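PDB 3EGC: putative ribose operon repressor, which probably acts as a LacI-family transcriptional repressor, binding operator DNA in response to a small ligand, likely a sugar, held by its periplasmic-binding-protein-like domain. Local coordinates for residues Thr126-Ile131 with Pro187-Thr192; Gly112-Val117 with Phe147-Ser152; Val216-Phe221 with Pro232-Val237; Asp175-Val180 with Glu199-Ala204; Ser193-Thr198 with Asp222-Met227. One frame throughout, in Å; residues are numbered along the deposited sequence.

Contact 1 (Thr126-Ile131 with Pro187-Thr192)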
# COMPACT_ATOMS: atom_id res chain seq x y z
N THR A 126 7.91 30.40 11.91
CA THR A 126 6.81 31.23 12.39
C THR A 126 5.69 31.36 11.33
O THR A 126 4.54 31.53 11.65
CB THR A 126 7.31 32.64 12.80
OG1 THR A 126 7.92 33.29 11.66
CG2 THR A 126 8.28 32.54 13.98
N ARG A 127 6.07 31.29 10.07
CA ARG A 127 5.11 31.24 8.97
C ARG A 127 4.81 29.77 8.69
O ARG A 127 5.47 29.13 7.86
CB ARG A 127 5.66 31.94 7.73
CG ARG A 127 5.63 33.52 7.84
CD ARG A 127 6.22 34.16 6.57
NE ARG A 127 7.70 34.27 6.64
CZ ARG A 127 8.51 34.16 5.60
NH1 ARG A 127 9.84 34.27 5.77
NH2 ARG A 127 8.01 33.95 4.38
N ILE A 128 3.81 29.23 9.38
CA ILE A 128 3.53 27.84 9.23
C ILE A 128 2.14 27.57 8.67
O ILE A 128 1.17 28.11 9.17
CB ILE A 128 3.73 27.08 10.56
CG1 ILE A 128 5.18 27.28 11.04
CG2 ILE A 128 3.40 25.62 10.39
CD1 ILE A 128 5.46 26.65 12.37
N GLY A 129 2.05 26.73 7.64
CA GLY A 129 0.76 26.41 7.07
C GLY A 129 0.39 24.92 7.19
O GLY A 129 1.17 24.10 7.70
N ALA A 130 -0.78 24.59 6.72
CA ALA A 130 -1.29 23.26 6.79
C ALA A 130 -2.07 22.90 5.49
O ALA A 130 -2.90 23.64 5.07
CB ALA A 130 -2.22 23.11 8.03
N ILE A 131 -1.74 21.78 4.89
CA ILE A 131 -2.49 21.26 3.75
C ILE A 131 -3.13 19.98 4.25
O ILE A 131 -2.44 19.05 4.65
CB ILE A 131 -1.58 20.93 2.55
CG1 ILE A 131 -0.48 22.00 2.38
CG2 ILE A 131 -2.42 20.70 1.30
CD1 ILE A 131 -1.02 23.32 1.91
N PRO A 187 4.34 30.49 3.86
CA PRO A 187 4.94 29.74 4.97
C PRO A 187 6.31 29.18 4.60
O PRO A 187 6.63 29.04 3.41
CB PRO A 187 3.94 28.60 5.26
CG PRO A 187 2.82 28.71 4.27
CD PRO A 187 3.08 29.88 3.35
N THR A 188 7.11 28.88 5.63
CA THR A 188 8.41 28.25 5.47
C THR A 188 8.25 26.79 5.87
O THR A 188 9.14 25.98 5.67
CB THR A 188 9.49 28.93 6.38
OG1 THR A 188 8.96 29.11 7.69
CG2 THR A 188 9.83 30.36 5.83
N ALA A 189 7.12 26.46 6.46
CA ALA A 189 6.84 25.09 6.82
C ALA A 189 5.34 24.77 6.64
O ALA A 189 4.48 25.66 6.64
CB ALA A 189 7.29 24.83 8.22
N LEU A 190 5.06 23.49 6.46
CA LEU A 190 3.72 23.00 6.24
C LEU A 190 3.54 21.77 7.13
O LEU A 190 4.49 20.96 7.27
CB LEU A 190 3.56 22.58 4.77
CG LEU A 190 2.92 23.49 3.69
CD1 LEU A 190 2.60 24.96 4.16
CD2 LEU A 190 3.64 23.41 2.33
N LEU A 191 2.35 21.65 7.71
CA LEU A 191 1.88 20.38 8.16
C LEU A 191 1.10 19.77 6.98
O LEU A 191 0.21 20.44 6.41
CB LEU A 191 0.94 20.56 9.35
CG LEU A 191 0.16 19.36 9.90
CD1 LEU A 191 1.03 18.22 10.49
CD2 LEU A 191 -0.95 19.77 10.91
N THR A 192 1.38 18.52 6.66
CA THR A 192 0.55 17.81 5.69
C THR A 192 -0.19 16.66 6.38
O THR A 192 0.41 15.93 7.16
CB THR A 192 1.37 17.25 4.52
OG1 THR A 192 2.50 16.54 5.06
CG2 THR A 192 1.90 18.44 3.60
O HOH W 1 8.54 31.11 9.52
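Gly-129 sits at the middle of the ladder: its N donates to Ala-189 O at 2.8 Å, almost straight (175°), and its O accepts Leu-191 N at 2.7 Å. One step on, Ile-131 N meets Leu-191 O at 2.8 Å, the donor lying nearly along the C=O axis. At the entry to the strands Arg-127 O takes Thr-188 N at 2.8 Å, with Ala-189 N a weak second donor. With no side chain on Gly-129, Leu-190 CD1 comes to 3.7 Å from its CA, and Leu-190 CG lies 3.9 Å from Ile-131 CG1 on the same face. This is the parallel pairing of strands 128-131 and 189-192 in the alpha/beta sheet of the C-terminal half of the domain. Helices 109-122 and 138-153 cover the face carrying Ile-128, Ala-130, Ala-189 and Leu-191; helix 174-181 covers Ile-131 and Leu-190. Before the strands begin, Thr-188 CG2, anti to the carbonyl carbon (OG1 chi1 46°), lies over one face of the Arg-127 guanidinium, offset toward its rim and 3.9 Å from NH1, while NH2 bonds to Arg-186 O. A water accepts from Thr-126 N and Arg-127 N and hydrogen-bonds Thr-188 OG1, itself held by His-125 ND1.

Contact 2 (Gly112-Val117 with Phe147-Ser152)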
# COMPACT_ATOMS: atom_id res chain seq x y z
N GLY A 112 -1.23 14.41 17.86
CA GLY A 112 -0.11 14.14 16.96
C GLY A 112 0.16 15.37 16.12
O GLY A 112 1.30 15.68 15.93
N ALA A 113 -0.87 16.11 15.67
CA ALA A 113 -0.62 17.28 14.82
C ALA A 113 0.06 18.43 15.62
O ALA A 113 1.00 19.07 15.11
CB ALA A 113 -1.91 17.77 14.09
N ARG A 114 -0.45 18.67 16.84
CA ARG A 114 0.09 19.66 17.71
C ARG A 114 1.60 19.36 17.97
O ARG A 114 2.45 20.29 17.96
CB ARG A 114 -0.68 19.67 19.03
CG ARG A 114 -0.34 20.82 19.92
CD ARG A 114 -1.14 20.81 21.22
NE ARG A 114 -0.63 21.85 22.10
CZ ARG A 114 -1.27 22.39 23.13
NH1 ARG A 114 -2.48 22.01 23.45
NH2 ARG A 114 -0.66 23.34 23.83
N THR A 115 1.91 18.08 18.18
CA THR A 115 3.27 17.68 18.45
C THR A 115 4.15 17.96 17.22
O THR A 115 5.23 18.51 17.36
CB THR A 115 3.40 16.19 18.84
OG1 THR A 115 2.65 15.94 20.02
CG2 THR A 115 4.89 15.78 19.11
N ALA A 116 3.66 17.63 16.01
CA ALA A 116 4.46 17.85 14.82
C ALA A 116 4.67 19.33 14.54
O ALA A 116 5.75 19.78 14.15
CB ALA A 116 3.84 17.16 13.66
N VAL A 117 3.63 20.12 14.73
CA VAL A 117 3.77 21.57 14.52
C VAL A 117 4.66 22.23 15.58
O VAL A 117 5.37 23.18 15.29
CB VAL A 117 2.41 22.24 14.40
CG1 VAL A 117 2.52 23.79 14.53
CG2 VAL A 117 1.72 21.78 13.09
N PHE A 147 -3.02 21.75 14.72
CA PHE A 147 -2.22 22.81 14.17
C PHE A 147 -2.52 24.16 14.85
O PHE A 147 -1.63 24.83 15.36
CB PHE A 147 -2.39 22.86 12.69
CG PHE A 147 -1.93 24.14 12.06
CD1 PHE A 147 -0.57 24.37 11.82
CD2 PHE A 147 -2.85 25.12 11.69
CE1 PHE A 147 -0.13 25.48 11.22
CE2 PHE A 147 -2.41 26.29 11.09
CZ PHE A 147 -1.03 26.46 10.83
N ARG A 148 -3.79 24.49 14.94
CA ARG A 148 -4.19 25.79 15.48
C ARG A 148 -3.84 25.89 16.95
O ARG A 148 -3.48 26.98 17.44
CB ARG A 148 -5.68 26.07 15.28
CG ARG A 148 -6.12 26.29 13.84
CD ARG A 148 -7.61 26.76 13.84
NE ARG A 148 -8.20 26.80 12.50
CZ ARG A 148 -8.12 27.84 11.68
NH1 ARG A 148 -7.45 28.96 12.06
NH2 ARG A 148 -8.67 27.76 10.48
N ALA A 149 -3.95 24.77 17.66
CA ALA A 149 -3.71 24.78 19.08
C ALA A 149 -2.22 24.98 19.34
O ALA A 149 -1.85 25.64 20.31
CB ALA A 149 -4.21 23.48 19.73
N ALA A 150 -1.37 24.43 18.49
CA ALA A 150 0.08 24.59 18.63
C ALA A 150 0.47 26.05 18.34
O ALA A 150 1.24 26.65 19.05
CB ALA A 150 0.85 23.65 17.66
N MET A 151 -0.05 26.58 17.26
CA MET A 151 0.19 27.96 16.89
C MET A 151 -0.26 28.91 17.98
O MET A 151 0.47 29.81 18.39
CB MET A 151 -0.49 28.26 15.53
CG MET A 151 0.23 27.48 14.35
SD MET A 151 2.02 27.86 14.07
CE MET A 151 1.84 29.31 13.03
N SER A 152 -1.45 28.65 18.48
CA SER A 152 -2.07 29.49 19.49
C SER A 152 -1.17 29.53 20.71
O SER A 152 -0.84 30.62 21.24
CB SER A 152 -3.44 28.90 19.88
OG SER A 152 -4.39 29.91 20.11
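Val-117 N donates to Ala-113 O over 2.9 Å, a regular helical bond between two residues that both face helix 138-153; no hydrogen bond joins the segments. Val-117 does most of the touching. Its CG1, anti to the backbone N (chi1 166°), reaches Ala-150 CB at 3.6 Å and Met-151 SD at 4.1 Å. The other branch, CG2, comes to the edge of the Phe-147 ring, in its plane and 3.7 Å from CD1, while Met-151 CG of the ring's own helix lies above one face, offset toward the rim. The local axes of the two helices pass 7.8 Å apart at 44°, close because alanines fill the crossing. Helices 109-122 and 138-153 lie side by side on one face of the mostly parallel sheet, joined in the chain through strand 128-131, as in a Rossmann-like alpha/beta/alpha sandwich; Ala-113, Val-117 and Phe-147 touch Leu-191 of strand 189-192. Toward solvent, the extended Arg-114 side chain runs past helix 138-153, its CG 3.8 Å from Ala-150 CB. Ala-149 O stands 4.2 Å above one guanidinium face, offset toward the rim, and NE makes a weak, long ion pair with Glu-118 OE2.

Contact 3 (Val216-Phe221 with Pro232-Val237)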
# COMPACT_ATOMS: atom_id res chain seq x y z
N VAL A 216 11.03 25.34 2.13
CA VAL A 216 9.85 24.88 2.88
C VAL A 216 10.14 23.57 3.57
O VAL A 216 10.56 22.62 2.92
CB VAL A 216 8.65 24.65 1.89
CG1 VAL A 216 7.41 23.96 2.54
CG2 VAL A 216 8.26 25.99 1.13
N GLU A 217 9.94 23.51 4.88
CA GLU A 217 9.97 22.23 5.59
C GLU A 217 8.57 21.62 5.71
O GLU A 217 7.56 22.31 5.49
CB GLU A 217 10.72 22.32 6.94
CG GLU A 217 12.28 22.35 6.76
CD GLU A 217 13.07 22.57 8.05
OE1 GLU A 217 12.51 22.63 9.16
OE2 GLU A 217 14.30 22.66 7.96
N ILE A 218 8.52 20.32 6.02
CA ILE A 218 7.29 19.56 6.04
C ILE A 218 7.25 18.53 7.15
O ILE A 218 8.19 17.74 7.30
CB ILE A 218 7.07 18.78 4.69
CG1 ILE A 218 6.98 19.77 3.51
CG2 ILE A 218 5.82 17.86 4.79
CD1 ILE A 218 6.83 19.06 2.09
N VAL A 219 6.18 18.53 7.93
CA VAL A 219 5.93 17.38 8.80
C VAL A 219 4.63 16.76 8.29
O VAL A 219 3.76 17.47 7.83
CB VAL A 219 5.83 17.77 10.31
CG1 VAL A 219 7.15 18.26 10.78
CG2 VAL A 219 4.69 18.90 10.56
N SER A 220 4.54 15.43 8.37
CA SER A 220 3.48 14.69 7.76
C SER A 220 2.93 13.64 8.72
O SER A 220 3.66 13.19 9.60
CB SER A 220 4.02 13.99 6.51
OG SER A 220 3.01 13.27 5.82
N PHE A 221 1.66 13.26 8.55
CA PHE A 221 1.16 12.00 9.10
C PHE A 221 1.54 10.81 8.19
O PHE A 221 1.75 10.98 7.00
CB PHE A 221 -0.37 11.99 9.27
CG PHE A 221 -0.86 12.69 10.53
CD1 PHE A 221 -1.56 11.97 11.48
CD2 PHE A 221 -0.70 14.07 10.71
CE1 PHE A 221 -2.06 12.58 12.61
CE2 PHE A 221 -1.19 14.71 11.85
CZ PHE A 221 -1.87 13.98 12.81
N PRO A 232 16.42 17.44 4.70
CA PRO A 232 16.50 16.54 5.83
C PRO A 232 15.40 15.47 5.76
O PRO A 232 14.50 15.56 4.91
CB PRO A 232 16.25 17.48 7.01
CG PRO A 232 15.36 18.50 6.46
CD PRO A 232 15.86 18.75 5.10
N PRO A 233 15.51 14.45 6.62
CA PRO A 233 14.41 13.47 6.73
C PRO A 233 13.11 14.14 7.12
O PRO A 233 13.07 15.04 7.99
CB PRO A 233 14.89 12.52 7.82
CG PRO A 233 16.42 12.55 7.68
CD PRO A 233 16.73 14.00 7.32
N LEU A 234 12.02 13.66 6.54
CA LEU A 234 10.75 14.28 6.78
C LEU A 234 10.12 13.75 8.06
O LEU A 234 9.75 12.57 8.14
CB LEU A 234 9.86 14.04 5.58
CG LEU A 234 8.79 15.10 5.30
CD1 LEU A 234 8.54 15.02 3.83
CD2 LEU A 234 7.55 14.80 6.11
N PRO A 235 9.99 14.60 9.10
CA PRO A 235 9.40 14.08 10.34
C PRO A 235 7.92 13.71 10.21
O PRO A 235 7.17 14.38 9.53
CB PRO A 235 9.62 15.22 11.34
CG PRO A 235 10.60 16.23 10.61
CD PRO A 235 10.30 16.04 9.18
N VAL A 236 7.54 12.61 10.84
CA VAL A 236 6.24 12.04 10.61
C VAL A 236 5.53 11.70 11.86
O VAL A 236 6.13 11.27 12.81
CB VAL A 236 6.30 10.71 9.82
CG1 VAL A 236 5.43 10.83 8.59
CG2 VAL A 236 7.69 10.38 9.48
N VAL A 237 4.22 11.86 11.85
CA VAL A 237 3.43 11.26 12.89
C VAL A 237 2.97 9.87 12.44
O VAL A 237 2.13 9.72 11.53
CB VAL A 237 2.31 12.20 13.46
CG1 VAL A 237 1.83 13.17 12.45
CG2 VAL A 237 1.14 11.38 14.11
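Ile-218 and Leu-234 form the apolar centre, their side chains meeting at a slant with Ile-218 CG2 3.8 Å from Leu-234 CD2. The same methyl of Leu-234 reaches Ser-220 CB at 3.6 Å and so spans two residues on one face of the strand. On the other face Val-219 CG1 packs against the Pro-235 ring, 4.0 Å from CB, the two side chains at about a right angle. Farther along, Val-237 lies over a face of the Phe-221 ring, although the modelled separation is too short to be trusted in detail. The polar edge is a short parallel ladder: Ser-220 N donates to Pro-235 O at 3.1 Å, and Ser-220 O receives Val-237 N at 2.7 Å, each donor in the plane of its carbonyl. Ser-220 OG, anti to the backbone N (chi1 -178°), hydrogen-bonds to Thr-198 OG1 of helix 195-208. These two strands belong to the alpha/beta sheet of the C-terminal half. Strand 217-221 is flanked by strand 189-192 on its other edge, and strand 236-238 by the antiparallel strand 264-272; helix 195-208 covers Ile-218 and Leu-234, whereas helix 109-122 lies on Val-219 and Pro-235.

Contact 4 (Asp175-Val180 with Glu199-Ala204)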
# COMPACT_ATOMS: atom_id res chain seq x y z
N ASP A 175 -2.63 21.25 -5.75
CA ASP A 175 -3.19 22.58 -6.06
C ASP A 175 -3.28 23.43 -4.80
O ASP A 175 -2.97 24.58 -4.81
CB ASP A 175 -4.55 22.48 -6.78
CG ASP A 175 -4.45 21.80 -8.16
OD1 ASP A 175 -5.51 21.40 -8.68
OD2 ASP A 175 -3.35 21.65 -8.75
N GLY A 176 -3.74 22.85 -3.72
CA GLY A 176 -3.80 23.55 -2.47
C GLY A 176 -2.40 24.01 -2.05
O GLY A 176 -2.23 25.14 -1.59
N ALA A 177 -1.40 23.12 -2.17
CA ALA A 177 -0.06 23.52 -1.80
C ALA A 177 0.43 24.66 -2.71
O ALA A 177 0.93 25.69 -2.24
CB ALA A 177 0.89 22.37 -1.85
N ILE A 178 0.26 24.48 -4.01
CA ILE A 178 0.65 25.48 -4.99
C ILE A 178 0.02 26.86 -4.61
O ILE A 178 0.69 27.93 -4.64
CB ILE A 178 0.24 25.06 -6.41
CG1 ILE A 178 1.17 23.99 -6.95
CG2 ILE A 178 0.21 26.27 -7.33
CD1 ILE A 178 0.90 23.48 -8.38
N LYS A 179 -1.25 26.82 -4.24
CA LYS A 179 -1.93 28.01 -3.77
C LYS A 179 -1.40 28.64 -2.48
O LYS A 179 -1.17 29.85 -2.41
CB LYS A 179 -3.44 27.79 -3.68
CG LYS A 179 -4.21 29.04 -3.23
CD LYS A 179 -5.68 28.78 -3.24
CE LYS A 179 -6.46 30.09 -3.54
NZ LYS A 179 -6.58 30.96 -2.31
N VAL A 180 -1.23 27.87 -1.42
CA VAL A 180 -0.69 28.51 -0.24
C VAL A 180 0.78 28.93 -0.37
O VAL A 180 1.19 29.88 0.23
CB VAL A 180 -1.04 27.80 1.10
CG1 VAL A 180 -2.06 26.69 0.90
CG2 VAL A 180 0.22 27.37 1.86
N GLU A 199 2.84 13.84 -0.86
CA GLU A 199 3.22 13.72 -2.29
C GLU A 199 2.82 15.00 -3.08
O GLU A 199 3.63 15.61 -3.74
CB GLU A 199 2.57 12.47 -2.92
CG GLU A 199 2.90 11.14 -2.18
CD GLU A 199 2.26 9.97 -2.81
OE1 GLU A 199 1.18 10.14 -3.45
OE2 GLU A 199 2.83 8.86 -2.67
N GLY A 200 1.58 15.44 -2.96
CA GLY A 200 1.12 16.66 -3.63
C GLY A 200 1.87 17.94 -3.24
O GLY A 200 2.21 18.77 -4.11
N ALA A 201 2.15 18.11 -1.96
CA ALA A 201 3.07 19.21 -1.52
C ALA A 201 4.49 19.11 -2.11
O ALA A 201 5.04 20.10 -2.53
CB ALA A 201 3.12 19.36 0.07
N MET A 202 5.07 17.91 -2.16
CA MET A 202 6.34 17.71 -2.87
C MET A 202 6.19 18.07 -4.35
O MET A 202 7.03 18.71 -4.91
CB MET A 202 6.92 16.28 -2.68
CG MET A 202 7.41 15.93 -1.22
SD MET A 202 8.71 17.00 -0.43
CE MET A 202 10.10 16.52 -1.44
N GLN A 203 5.10 17.64 -4.98
CA GLN A 203 4.85 18.02 -6.36
C GLN A 203 4.77 19.52 -6.52
O GLN A 203 5.38 20.07 -7.45
CB GLN A 203 3.63 17.32 -6.94
CG GLN A 203 3.90 15.85 -7.26
CD GLN A 203 2.68 14.97 -7.20
OE1 GLN A 203 2.79 13.74 -7.34
NE2 GLN A 203 1.50 15.58 -7.01
N ALA A 204 4.02 20.18 -5.64
CA ALA A 204 3.93 21.64 -5.71
C ALA A 204 5.32 22.31 -5.63
O ALA A 204 5.61 23.18 -6.39
CB ALA A 204 3.01 22.20 -4.63
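Ala-204 CB is the methyl on which the apolar contacts converge, lying 3.5 Å from Ala-177 CB and 3.5 Å from Ile-178 CG1. Ala-177 CB also reaches back one turn along the second helix, to Ala-201 CA at 3.9 Å, and therefore sits between Ala-201 and Ala-204. Ile-178 comes in from the flank: its CG1, anti to the carbonyl carbon (chi1 -76°), lies beside the alanine methyl. With small residues at the crossing, the local axes of the two segments pass 8.0 Å apart at 47°. The two helices stand before and after strand 189-192 in the chain, successive helices of the alpha/beta/alpha sandwich packed on the sheet face that bears Leu-190 and Thr-192. Val-180 touches Leu-190, and Ala-201 touches Thr-192. Between the two segments there is no hydrogen bond; the backbone bonds run within each helix, as with Ala-204 N to Gly-200 O at 2.8 Å. At the outer border Gln-203 NE2 bonds to Asn-172 OD1, just before helix 174-181. Contacts with the second subunit are made by helix 195-208: Glu-199 packs on Pro-225 of that subunit, and Met-202 and Gln-203 on its Phe-229.

Contact 5 (Ser193-Thr198 with Asp222-Met227)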
# COMPACT_ATOMS: atom_id res chain seq x y z
N SER A 193 -1.48 16.51 6.08
CA SER A 193 -2.29 15.61 6.83
C SER A 193 -2.23 14.10 6.46
O SER A 193 -2.81 13.32 7.12
CB SER A 193 -3.74 16.11 6.84
OG SER A 193 -4.30 16.04 5.57
N SER A 194 -1.50 13.72 5.41
CA SER A 194 -1.21 12.30 5.13
C SER A 194 -0.11 12.22 4.10
O SER A 194 0.27 13.24 3.52
CB SER A 194 -2.46 11.57 4.61
OG SER A 194 -2.84 12.09 3.35
N HIS A 195 0.39 10.99 3.87
CA HIS A 195 1.48 10.73 2.91
C HIS A 195 1.08 11.11 1.50
O HIS A 195 1.90 11.58 0.74
CB HIS A 195 1.96 9.28 2.97
CG HIS A 195 0.97 8.27 2.48
ND1 HIS A 195 1.10 7.63 1.27
CD2 HIS A 195 -0.14 7.74 3.07
CE1 HIS A 195 0.11 6.76 1.12
NE2 HIS A 195 -0.66 6.81 2.19
N ARG A 196 -0.20 10.92 1.17
CA ARG A 196 -0.67 11.21 -0.17
C ARG A 196 -0.74 12.72 -0.45
O ARG A 196 -0.41 13.18 -1.52
CB ARG A 196 -1.99 10.52 -0.46
CG ARG A 196 -2.32 10.54 -1.95
CD ARG A 196 -2.82 9.17 -2.45
NE ARG A 196 -1.87 8.08 -2.21
CZ ARG A 196 -2.19 6.79 -2.28
NH1 ARG A 196 -1.26 5.91 -2.05
NH2 ARG A 196 -3.41 6.39 -2.64
N ILE A 197 -1.09 13.48 0.59
CA ILE A 197 -1.00 14.93 0.56
C ILE A 197 0.44 15.41 0.56
O ILE A 197 0.78 16.36 -0.17
CB ILE A 197 -1.85 15.57 1.71
CG1 ILE A 197 -3.34 15.35 1.39
CG2 ILE A 197 -1.57 17.07 1.90
CD1 ILE A 197 -4.17 15.50 2.60
N THR A 198 1.29 14.73 1.33
CA THR A 198 2.72 15.02 1.29
C THR A 198 3.30 14.86 -0.13
O THR A 198 4.12 15.66 -0.56
CB THR A 198 3.54 14.20 2.30
OG1 THR A 198 3.02 14.40 3.61
CG2 THR A 198 4.98 14.67 2.27
N ASP A 222 1.61 9.61 8.78
CA ASP A 222 2.00 8.41 8.07
C ASP A 222 3.51 8.27 7.95
O ASP A 222 4.21 9.16 7.43
CB ASP A 222 1.34 8.36 6.70
CG ASP A 222 -0.16 8.41 6.79
OD1 ASP A 222 -0.71 7.81 7.79
OD2 ASP A 222 -0.75 9.08 5.92
N ASN A 223 4.01 7.12 8.37
CA ASN A 223 5.44 6.88 8.40
C ASN A 223 5.84 5.98 7.25
O ASN A 223 5.78 4.76 7.36
CB ASN A 223 5.81 6.21 9.74
CG ASN A 223 7.28 6.01 9.90
OD1 ASN A 223 8.07 6.45 9.05
ND2 ASN A 223 7.68 5.41 11.03
N LEU A 224 6.22 6.58 6.13
CA LEU A 224 6.64 5.85 4.97
C LEU A 224 8.18 5.92 4.88
O LEU A 224 8.75 6.98 5.04
CB LEU A 224 6.01 6.52 3.74
CG LEU A 224 4.51 6.35 3.30
CD1 LEU A 224 4.34 5.15 2.42
CD2 LEU A 224 3.53 6.22 4.50
N PRO A 225 8.84 4.78 4.60
CA PRO A 225 10.30 4.72 4.43
C PRO A 225 10.90 5.83 3.54
O PRO A 225 11.86 6.43 3.92
CB PRO A 225 10.55 3.31 3.83
CG PRO A 225 9.34 2.46 4.51
CD PRO A 225 8.17 3.47 4.43
N TRP A 226 10.29 6.14 2.41
CA TRP A 226 10.83 7.19 1.56
C TRP A 226 11.01 8.54 2.26
O TRP A 226 11.91 9.25 1.95
CB TRP A 226 10.08 7.30 0.24
CG TRP A 226 8.70 7.85 0.33
CD1 TRP A 226 7.52 7.13 0.38
CD2 TRP A 226 8.32 9.25 0.40
NE1 TRP A 226 6.47 7.99 0.47
CE2 TRP A 226 6.91 9.29 0.48
CE3 TRP A 226 9.04 10.46 0.32
CZ2 TRP A 226 6.20 10.47 0.50
CZ3 TRP A 226 8.34 11.65 0.35
CH2 TRP A 226 6.92 11.66 0.47
N MET A 227 10.18 8.84 3.25
CA MET A 227 10.32 10.11 3.99
C MET A 227 11.67 10.25 4.69
O MET A 227 12.16 11.37 4.92
CB MET A 227 9.20 10.31 4.99
CG MET A 227 7.81 10.72 4.31
SD MET A 227 6.46 10.39 5.42
CE MET A 227 5.17 10.59 4.14
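His-195 and Asp-222 meet with ring and carboxylate planes 72° apart, and Asp-222 OD2 comes to the imidazole edge, in the ring plane and 3.2 Å from His-195 CD2. The same oxygen accepts the backbone N of His-195 at 3.0 Å (161°) through its anti lone pair. That N belongs to the first residue after Ser-194, the N-cap of helix 195-208, which places the carboxylate at the helix start, where the helix dipole probably favours it. A chi1 of 68° sets His-195 CG between the backbone N and the carbonyl carbon. Leu-224 CD2 makes an off-centre CH-pi contact with the ring, 4.3 Å from its centroid, and Met-227 CE touches His-195 CB at 3.7 Å. One turn along the helix, Thr-198 CG2 meets Trp-226 CH2 at 4.0 Å, while Met-227 CG lies above one face of the indole, which stacks on Trp-226 of the second subunit. Other polar atoms have partners outside the two segments: His-195 NE2 bonds to Asn-20 OD1, Asp-222 OD1 to Gln-239 NE2, and Thr-198 OG1 to Thr-192 OG1. In LacI-family relatives an aspartate at the end of the strand equivalent to 217-221 commonly faces the ligand cleft, and Asp-222 may do likewise. The contact sits where strands 189-192 and 217-221 end, with helix 195-208 leaving one and the loop leaving the other toward strand 236-238.

Overall arrangement
All five contacts belong to the C-terminal half of the domain and are largely buried, differing in layer. Contacts 1 and 3 form the sheet, where backbone hydrogen bonds join parallel strands; they meet through neighbouring strands 189-192 and 217-221. Contacts 2 and 4 are hydrophobic helix crossings at similar angles on opposite faces of that sheet, about 20 Å apart between centres and not touching; contact 2 has a charged outer border, contact 4 is smaller and nearly all alanine. Contact 5 shares helix 195-208 with contact 4 but uses its start, mixing a carboxylate bound to a backbone N-H with aromatic and methyl packing. Contacts 4 and 5 reach the second subunit; the segments of the other three touch no second chain.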